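Local atomic coordinates of dienelactone hydrolase (Anabaena variabilis, PDB entry 2O2G), a protein that probably acts as a hydrolase of the dienelactone hydrolase family, within the alpha/beta-hydrolase clan. Residues Arg52-Leu65 against Leu207-Met219. Sequence-based numbering, arbitrary orientation.
Sequences RNRYVAEVLQQAGL and LTAVAQLASEWFM. With SO4 (sulfate ion), chain B.
Helices 52-63 and 207-219 run in roughly the same direction, crossing at -42°; their axes approach to 9.1 Å, and the backbones are closest at Val56 and Ala211, whose CA atoms lie 5.0 Å apart. They lie side by side on one face of the central sheet of an alpha/beta-hydrolase fold, over strands such as 36-41 and 115-121. The small Ala211 sits at this closest pair, its CB 3.8 Å from Val59 CB and packed against both Val59 methyls. The next residue after Val59, Leu60, is a knob in the hole formed by Ala211, Ala214, Ser215 and Phe218; its CD2 reaches Ser215 CA at 3.6 Å and meets the Phe218 ring at the edge. With CG anti to the backbone N (chi1 174°), the Tyr55 ring lies alongside Leu207, ring CD2 meeting Leu207 CD2, the side chains pointing opposite ways, and Tyr55 OH hydrogen-bonds Thr208 OG1 at 2.8 Å. Arg52, near the probable Ser-His-Asp triad, lays its CG 4.0 Å from Leu207 CD2, then bends at chi3 (-69°) to give NE and NH2 to separate oxygens of a sulfate, probably from the crystallisation liquor, which Arg145 and Ser46 also bind. With an alanine here the sulfate would probably lose two hydrogen bonds and Leu207 CD2 the cover of Arg52 CG. Beyond the Schellman motif at Gly64, Leu65 CD1 packs 3.6 Å from Phe218 CB.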
loop_
_atom_site.group_PDB
_atom_site.type_symbol
_atom_site.label_atom_id
_atom_site.label_comp_id
_atom_site.label_asym_id
_atom_site.label_seq_id
_atom_site.Cartn_x
_atom_site.Cartn_y
_atom_site.Cartn_z
ATOM N N ARG A 52 -10.662 -3.419 5.776
ATOM C CA ARG A 52 -10.603 -3.002 4.383
ATOM C C ARG A 52 -9.415 -3.568 3.661
ATOM O O ARG A 52 -9.549 -4.100 2.562
ATOM C CB ARG A 52 -10.577 -1.494 4.295
ATOM C CG ARG A 52 -11.916 -0.924 4.611
ATOM C CD ARG A 52 -11.911 0.545 4.501
ATOM N NE ARG A 52 -11.116 1.172 5.537
ATOM C CZ ARG A 52 -11.513 1.329 6.786
ATOM N NH1 ARG A 52 -12.681 0.868 7.198
ATOM N NH2 ARG A 52 -10.731 1.940 7.647
ATOM N N ASN A 53 -8.241 -3.441 4.273
ATOM C CA ASN A 53 -7.035 -3.997 3.692
ATOM C C ASN A 53 -7.036 -5.542 3.746
ATOM O O ASN A 53 -6.506 -6.183 2.857
ATOM C CB ASN A 53 -5.798 -3.387 4.350
ATOM C CG ASN A 53 -5.718 -1.843 4.145
ATOM O OD1 ASN A 53 -6.330 -1.271 3.220
ATOM N ND2 ASN A 53 -4.971 -1.182 5.011
ATOM N N ARG A 54 -7.624 -6.135 4.775
ATOM C CA ARG A 54 -7.700 -7.599 4.831
ATOM C C ARG A 54 -8.603 -8.154 3.701
ATOM O O ARG A 54 -8.276 -9.174 3.062
ATOM C CB ARG A 54 -8.182 -8.086 6.190
ATOM C CG ARG A 54 -7.094 -8.074 7.293
ATOM C CD ARG A 54 -7.542 -8.833 8.549
ATOM N NE ARG A 54 -7.980 -10.223 8.301
ATOM C CZ ARG A 54 -7.199 -11.311 8.314
ATOM N NH1 ARG A 54 -5.888 -11.221 8.518
ATOM N NH2 ARG A 54 -7.733 -12.512 8.088
ATOM N N TYR A 55 -9.742 -7.496 3.470
ATOM C CA TYR A 55 -10.615 -7.857 2.347
ATOM C C TYR A 55 -9.870 -7.765 1.026
ATOM O O TYR A 55 -9.869 -8.703 0.239
ATOM C CB TYR A 55 -11.878 -6.956 2.300
ATOM C CG TYR A 55 -12.688 -7.253 1.058
ATOM C CD1 TYR A 55 -13.457 -8.426 0.968
ATOM C CD2 TYR A 55 -12.615 -6.414 -0.061
ATOM C CE1 TYR A 55 -14.162 -8.725 -0.187
ATOM C CE2 TYR A 55 -13.312 -6.691 -1.203
ATOM C CZ TYR A 55 -14.083 -7.852 -1.273
ATOM O OH TYR A 55 -14.786 -8.115 -2.433
ATOM N N VAL A 56 -9.238 -6.616 0.751
ATOM C CA VAL A 56 -8.483 -6.479 -0.474
ATOM C C VAL A 56 -7.389 -7.580 -0.569
ATOM O O VAL A 56 -7.208 -8.168 -1.612
ATOM C CB VAL A 56 -7.813 -5.064 -0.628
ATOM C CG1 VAL A 56 -6.992 -5.018 -1.863
ATOM C CG2 VAL A 56 -8.871 -3.963 -0.687
ATOM N N ALA A 57 -6.691 -7.852 0.546
ATOM C CA ALA A 57 -5.624 -8.816 0.568
ATOM C C ALA A 57 -6.128 -10.187 0.183
ATOM O O ALA A 57 -5.463 -10.878 -0.572
ATOM C CB ALA A 57 -4.950 -8.850 1.923
ATOM N N GLU A 58 -7.297 -10.559 0.693
ATOM C CA GLU A 58 -7.900 -11.855 0.386
ATOM C C GLU A 58 -8.261 -11.939 -1.087
ATOM O O GLU A 58 -8.238 -13.012 -1.669
ATOM C CB GLU A 58 -9.109 -12.087 1.310
ATOM C CG GLU A 58 -8.633 -12.350 2.750
ATOM C CD GLU A 58 -9.638 -12.045 3.895
ATOM O OE1 GLU A 58 -10.698 -11.402 3.657
ATOM O OE2 GLU A 58 -9.318 -12.425 5.063
ATOM N N VAL A 59 -8.598 -10.812 -1.696
ATOM C CA VAL A 59 -8.914 -10.794 -3.139
ATOM C C VAL A 59 -7.629 -10.988 -3.959
ATOM O O VAL A 59 -7.598 -11.792 -4.880
ATOM C CB VAL A 59 -9.653 -9.493 -3.553
ATOM C CG1 VAL A 59 -9.904 -9.474 -5.042
ATOM C CG2 VAL A 59 -10.963 -9.393 -2.821
ATOM N N LEU A 60 -6.551 -10.305 -3.570
ATOM C CA LEU A 60 -5.251 -10.449 -4.237
ATOM C C LEU A 60 -4.743 -11.892 -4.084
ATOM O O LEU A 60 -4.290 -12.522 -5.053
ATOM C CB LEU A 60 -4.225 -9.454 -3.662
ATOM C CG LEU A 60 -4.617 -7.963 -3.744
ATOM C CD1 LEU A 60 -3.582 -7.068 -3.063
ATOM C CD2 LEU A 60 -4.800 -7.518 -5.178
ATOM N N GLN A 61 -4.820 -12.423 -2.875
ATOM C CA GLN A 61 -4.400 -13.826 -2.634
ATOM C C GLN A 61 -5.129 -14.798 -3.564
ATOM O O GLN A 61 -4.538 -15.735 -4.085
ATOM C CB GLN A 61 -4.676 -14.216 -1.190
ATOM C CG GLN A 61 -3.805 -13.506 -0.152
ATOM C CD GLN A 61 -4.415 -13.519 1.225
ATOM O OE1 GLN A 61 -5.259 -14.363 1.542
ATOM N NE2 GLN A 61 -4.001 -12.586 2.056
ATOM N N GLN A 62 -6.436 -14.614 -3.703
ATOM C CA GLN A 62 -7.273 -15.448 -4.560
ATOM C C GLN A 62 -6.848 -15.376 -6.035
ATOM O O GLN A 62 -7.053 -16.312 -6.780
ATOM C CB GLN A 62 -8.747 -15.043 -4.415
ATOM C CG GLN A 62 -9.434 -15.593 -3.130
ATOM C CD GLN A 62 -10.847 -15.006 -2.837
ATOM O OE1 GLN A 62 -11.341 -14.093 -3.519
ATOM N NE2 GLN A 62 -11.489 -15.546 -1.796
ATOM N N ALA A 63 -6.277 -14.247 -6.456
ATOM C CA ALA A 63 -5.778 -14.119 -7.802
ATOM C C ALA A 63 -4.360 -14.711 -7.903
ATOM O O ALA A 63 -3.826 -14.812 -8.996
ATOM C CB ALA A 63 -5.822 -12.660 -8.249
ATOM N N GLY A 64 -3.749 -15.080 -6.771
ATOM C CA GLY A 64 -2.412 -15.703 -6.745
ATOM C C GLY A 64 -1.245 -14.796 -6.369
ATOM O O GLY A 64 -0.088 -15.140 -6.626
ATOM N N LEU A 65 -1.551 -13.625 -5.793
ATOM C CA LEU A 65 -0.559 -12.688 -5.306
ATOM C C LEU A 65 -0.295 -12.877 -3.837
ATOM O O LEU A 65 -1.242 -13.076 -3.050
ATOM C CB LEU A 65 -1.050 -11.252 -5.467
ATOM C CG LEU A 65 -1.012 -10.700 -6.899
ATOM C CD1 LEU A 65 -1.973 -9.523 -7.061
ATOM C CD2 LEU A 65 0.433 -10.328 -7.312
ATOM N N LEU A 207 -15.724 -1.191 -2.276
ATOM C CA LEU A 207 -14.465 -1.831 -1.866
ATOM C C LEU A 207 -14.112 -2.988 -2.765
ATOM O O LEU A 207 -12.939 -3.154 -3.114
ATOM C CB LEU A 207 -14.495 -2.275 -0.409
ATOM C CG LEU A 207 -13.145 -2.666 0.205
ATOM C CD1 LEU A 207 -12.242 -1.456 0.257
ATOM C CD2 LEU A 207 -13.329 -3.232 1.611
ATOM N N THR A 208 -15.118 -3.737 -3.197
ATOM C CA THR A 208 -14.886 -4.826 -4.117
ATOM C C THR A 208 -14.227 -4.297 -5.409
ATOM O O THR A 208 -13.265 -4.883 -5.890
ATOM C CB THR A 208 -16.176 -5.572 -4.394
ATOM O OG1 THR A 208 -16.605 -6.172 -3.163
ATOM C CG2 THR A 208 -15.975 -6.650 -5.454
ATOM N N ALA A 209 -14.755 -3.199 -5.954
ATOM C CA ALA A 209 -14.187 -2.575 -7.140
ATOM C C ALA A 209 -12.745 -2.164 -6.908
ATOM O O ALA A 209 -11.909 -2.304 -7.773
ATOM C CB ALA A 209 -15.022 -1.357 -7.562
ATOM N N VAL A 210 -12.460 -1.593 -5.756
ATOM C CA VAL A 210 -11.090 -1.243 -5.444
ATOM C C VAL A 210 -10.191 -2.485 -5.533
ATOM O O VAL A 210 -9.117 -2.441 -6.138
ATOM C CB VAL A 210 -10.965 -0.582 -4.062
ATOM C CG1 VAL A 210 -9.499 -0.450 -3.656
ATOM C CG2 VAL A 210 -11.634 0.763 -4.089
ATOM N N ALA A 211 -10.614 -3.577 -4.918
ATOM C CA ALA A 211 -9.833 -4.814 -4.938
ATOM C C ALA A 211 -9.676 -5.392 -6.341
ATOM O O ALA A 211 -8.575 -5.891 -6.721
ATOM C CB ALA A 211 -10.472 -5.801 -4.085
ATOM N N GLN A 212 -10.767 -5.339 -7.106
ATOM C CA GLN A 212 -10.724 -5.868 -8.447
ATOM C C GLN A 212 -9.709 -5.045 -9.290
ATOM O O GLN A 212 -8.881 -5.601 -9.993
ATOM C CB GLN A 212 -12.114 -5.897 -9.095
ATOM C CG GLN A 212 -13.157 -6.932 -8.524
ATOM C CD GLN A 212 -14.581 -6.706 -9.088
ATOM O OE1 GLN A 212 -15.075 -5.566 -9.135
ATOM N NE2 GLN A 212 -15.250 -7.789 -9.474
ATOM N N LEU A 213 -9.801 -3.730 -9.228
ATOM C CA LEU A 213 -8.878 -2.845 -9.955
ATOM C C LEU A 213 -7.441 -3.020 -9.532
ATOM O O LEU A 213 -6.537 -2.987 -10.374
ATOM C CB LEU A 213 -9.295 -1.377 -9.746
ATOM C CG LEU A 213 -10.648 -1.034 -10.386
ATOM C CD1 LEU A 213 -11.318 0.163 -9.723
ATOM C CD2 LEU A 213 -10.454 -0.825 -11.870
ATOM N N ALA A 214 -7.231 -3.186 -8.226
ATOM C CA ALA A 214 -5.900 -3.398 -7.698
ATOM C C ALA A 214 -5.358 -4.754 -8.180
ATOM O O ALA A 214 -4.230 -4.828 -8.640
ATOM C CB ALA A 214 -5.904 -3.303 -6.142
ATOM N N SER A 215 -6.154 -5.810 -8.101
ATOM C CA SER A 215 -5.738 -7.101 -8.595
ATOM C C SER A 215 -5.290 -7.050 -10.070
ATOM O O SER A 215 -4.209 -7.537 -10.404
ATOM C CB SER A 215 -6.848 -8.126 -8.450
ATOM O OG SER A 215 -6.392 -9.378 -8.878
ATOM N N GLU A 216 -6.106 -6.468 -10.943
ATOM C CA GLU A 216 -5.750 -6.325 -12.376
ATOM C C GLU A 216 -4.404 -5.636 -12.554
ATOM O O GLU A 216 -3.560 -6.053 -13.365
ATOM C CB GLU A 216 -6.827 -5.517 -13.135
ATOM C CG GLU A 216 -8.031 -6.387 -13.380
ATOM C CD GLU A 216 -9.239 -5.636 -13.860
ATOM O OE1 GLU A 216 -9.336 -4.418 -13.606
ATOM O OE2 GLU A 216 -10.100 -6.302 -14.482
ATOM N N TRP A 217 -4.203 -4.577 -11.785
ATOM C CA TRP A 217 -2.974 -3.804 -11.874
ATOM C C TRP A 217 -1.755 -4.592 -11.432
ATOM O O TRP A 217 -0.741 -4.636 -12.159
ATOM C CB TRP A 217 -3.087 -2.521 -11.051
ATOM C CG TRP A 217 -2.048 -1.471 -11.314
ATOM C CD1 TRP A 217 -0.942 -1.209 -10.560
ATOM C CD2 TRP A 217 -2.057 -0.488 -12.359
ATOM N NE1 TRP A 217 -0.252 -0.174 -11.089
ATOM C CE2 TRP A 217 -0.911 0.306 -12.188
ATOM C CE3 TRP A 217 -2.921 -0.212 -13.428
ATOM C CZ2 TRP A 217 -0.596 1.379 -13.041
ATOM C CZ3 TRP A 217 -2.623 0.833 -14.273
ATOM C CH2 TRP A 217 -1.461 1.640 -14.066
ATOM N N PHE A 218 -1.842 -5.185 -10.244
ATOM C CA PHE A 218 -0.703 -5.938 -9.676
ATOM C C PHE A 218 -0.403 -7.176 -10.498
ATOM O O PHE A 218 0.766 -7.539 -10.714
ATOM C CB PHE A 218 -0.990 -6.303 -8.210
ATOM C CG PHE A 218 -0.975 -5.123 -7.273
ATOM C CD1 PHE A 218 0.080 -4.235 -7.272
ATOM C CD2 PHE A 218 -1.995 -4.924 -6.361
ATOM C CE1 PHE A 218 0.120 -3.203 -6.383
ATOM C CE2 PHE A 218 -1.941 -3.873 -5.458
ATOM C CZ PHE A 218 -0.916 -3.011 -5.493
HETATM N N MSE A 219 -1.443 -7.855 -10.982
HETATM C CA MSE A 219 -1.198 -9.038 -11.792
HETATM C C MSE A 219 -0.417 -8.684 -13.048
HETATM O O MSE A 219 0.498 -9.422 -13.462
HETATM C CB MSE A 219 -2.514 -9.750 -12.095
HETATM C CG MSE A 219 -3.085 -10.394 -10.852
HETATM SE SE MSE A 219 -2.048 -11.946 -10.373
HETATM C CE MSE A 219 -2.550 -12.874 -11.913
HETATM S S SO4 B . -7.418 1.795 6.216
HETATM O O1 SO4 B . -6.039 1.343 6.205
HETATM O O2 SO4 B . -7.893 1.585 7.553
HETATM O O3 SO4 B . -8.162 0.898 5.353
HETATM O O4 SO4 B . -7.562 3.178 5.778
#